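PDB 4RUN: odorant-binding protein 2a from Homo sapiens, which binds and carries small hydrophobic volatile molecules, preferring aldehydes and large fatty acids, as a secreted monomeric lipocalin. Local coordinates for residues Tyr15-Val20 / Pro118-Glu123. The protein carries 2 engineered substitutions. Residues are numbered along the deposited sequence; the frame is centred on the assembly and turned at random.
Sequences YVKAMV and PNTNLE
Tyr-15 and Lys-17 both set CG beside the backbone N and anti to the carbonyl carbon (chi1 -67° for the tyrosine), and from there each meets the loop that leads into helix 122-134. The Tyr-15 ring runs alongside Pro-118, both side chains headed in one direction. Pro-118 CB sits over the middle of one ring face, 3.6 Å from the Tyr-15 centroid. It lies only 6° off the ring normal, a nearly upright CH-pi contact. Pro-118 CA comes over the same ring nearer its root, 3.7 Å from Tyr-15 CG. An alanine in place of Tyr-15 would probably leave the Pro-118 ring without its aromatic partner and open a gap beside this turn of the loop.

Two residues on, Lys-17 runs out fully extended beyond CG and delivers NZ to the backbone of Asn-119, donating to its O at 2.8 Å. The ammonium approaches with a modest tilt from the carbonyl plane (23°). The Thr-120 side chain passes the aliphatic stem of Lys-17, heading the other way, with OG1 3.5 Å from Lys-17 CD. Farther along, Asn-121 caps the helix: its OD1 accepts from Glu-123 N at 3.1 Å.

The contact joins the outer side of strand 12-21, paired with strand 106-115 in the lipocalin barrel, to the connection from that second strand into the helix. Lys-17 NZ also forms a salt bridge with Asp-94, so one ammonium ties a loop carbonyl to a carboxylate, whose negative charge would probably help keep the lysine protonated.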
# COMPACT_ATOMS: atom_id res chain seq x y z
N TYR A 15 5.78 -4.32 -5.68
CA TYR A 15 6.78 -3.93 -4.73
C TYR A 15 6.38 -2.60 -4.13
O TYR A 15 6.05 -1.66 -4.87
CB TYR A 15 8.14 -3.81 -5.42
CG TYR A 15 8.69 -5.12 -5.91
CD1 TYR A 15 9.44 -5.93 -5.07
CD2 TYR A 15 8.44 -5.56 -7.21
CE1 TYR A 15 9.94 -7.15 -5.51
CE2 TYR A 15 8.94 -6.77 -7.67
CZ TYR A 15 9.68 -7.56 -6.81
OH TYR A 15 10.18 -8.78 -7.23
N VAL A 16 6.42 -2.52 -2.80
CA VAL A 16 6.11 -1.30 -2.06
C VAL A 16 7.39 -0.50 -1.87
O VAL A 16 8.29 -0.92 -1.16
CB VAL A 16 5.53 -1.63 -0.68
CG1 VAL A 16 5.22 -0.35 0.06
CG2 VAL A 16 4.30 -2.53 -0.79
N LYS A 17 7.46 0.67 -2.50
CA LYS A 17 8.70 1.44 -2.58
C LYS A 17 8.73 2.61 -1.62
O LYS A 17 9.78 3.05 -1.19
CB LYS A 17 8.87 1.95 -4.01
CG LYS A 17 8.80 0.85 -5.06
CD LYS A 17 8.83 1.42 -6.45
CE LYS A 17 9.12 0.33 -7.45
NZ LYS A 17 9.09 0.80 -8.86
N ALA A 18 7.56 3.13 -1.29
CA ALA A 18 7.47 4.20 -0.33
C ALA A 18 6.12 4.13 0.31
O ALA A 18 5.21 3.51 -0.23
CB ALA A 18 7.66 5.54 -0.99
N MET A 19 6.01 4.78 1.46
CA MET A 19 4.83 4.68 2.29
C MET A 19 4.59 6.04 2.98
O MET A 19 5.54 6.75 3.28
CB MET A 19 5.08 3.56 3.27
CG MET A 19 3.91 3.16 4.13
SD MET A 19 4.07 1.43 4.64
CE MET A 19 2.52 1.35 5.56
N VAL A 20 3.32 6.40 3.19
CA VAL A 20 2.94 7.66 3.87
C VAL A 20 1.69 7.36 4.66
O VAL A 20 0.85 6.54 4.24
CB VAL A 20 2.70 8.86 2.91
CG1 VAL A 20 1.37 8.77 2.18
CG2 VAL A 20 2.79 10.19 3.64
N PRO A 118 11.10 -3.58 -8.91
CA PRO A 118 11.46 -3.31 -7.52
C PRO A 118 12.34 -2.08 -7.35
O PRO A 118 12.46 -1.55 -6.23
CB PRO A 118 12.25 -4.56 -7.12
CG PRO A 118 12.88 -5.01 -8.41
CD PRO A 118 11.93 -4.64 -9.51
N ASN A 119 12.94 -1.61 -8.44
CA ASN A 119 13.78 -0.44 -8.38
C ASN A 119 12.96 0.82 -8.33
O ASN A 119 11.84 0.86 -8.83
CB ASN A 119 14.66 -0.40 -9.59
CG ASN A 119 15.38 -1.71 -9.77
OD1 ASN A 119 15.26 -2.36 -10.81
ND2 ASN A 119 16.06 -2.15 -8.73
N THR A 120 13.54 1.84 -7.71
CA THR A 120 12.91 3.13 -7.60
C THR A 120 13.76 4.23 -8.23
O THR A 120 14.99 4.22 -8.15
CB THR A 120 12.65 3.48 -6.13
OG1 THR A 120 12.02 2.36 -5.49
CG2 THR A 120 11.77 4.70 -6.01
N ASN A 121 13.08 5.18 -8.84
CA ASN A 121 13.72 6.36 -9.37
C ASN A 121 13.35 7.46 -8.40
O ASN A 121 12.27 7.44 -7.81
CB ASN A 121 13.19 6.63 -10.78
CG ASN A 121 13.95 7.73 -11.51
OD1 ASN A 121 14.54 8.63 -10.90
ND2 ASN A 121 13.92 7.69 -12.83
N LEU A 122 14.26 8.40 -8.18
CA LEU A 122 14.00 9.54 -7.33
C LEU A 122 12.85 10.37 -7.90
O LEU A 122 12.09 10.95 -7.14
CB LEU A 122 15.25 10.41 -7.17
CG LEU A 122 15.06 11.69 -6.35
CD1 LEU A 122 14.47 11.40 -4.98
CD2 LEU A 122 16.36 12.44 -6.21
N GLU A 123 12.72 10.42 -9.22
CA GLU A 123 11.68 11.23 -9.84
C GLU A 123 10.31 10.64 -9.50
O GLU A 123 9.35 11.38 -9.29
CB GLU A 123 11.88 11.35 -11.36
CG GLU A 123 11.19 12.56 -11.97
CD GLU A 123 11.64 12.90 -13.40
OE1 GLU A 123 12.21 12.03 -14.11
OE2 GLU A 123 11.44 14.07 -13.81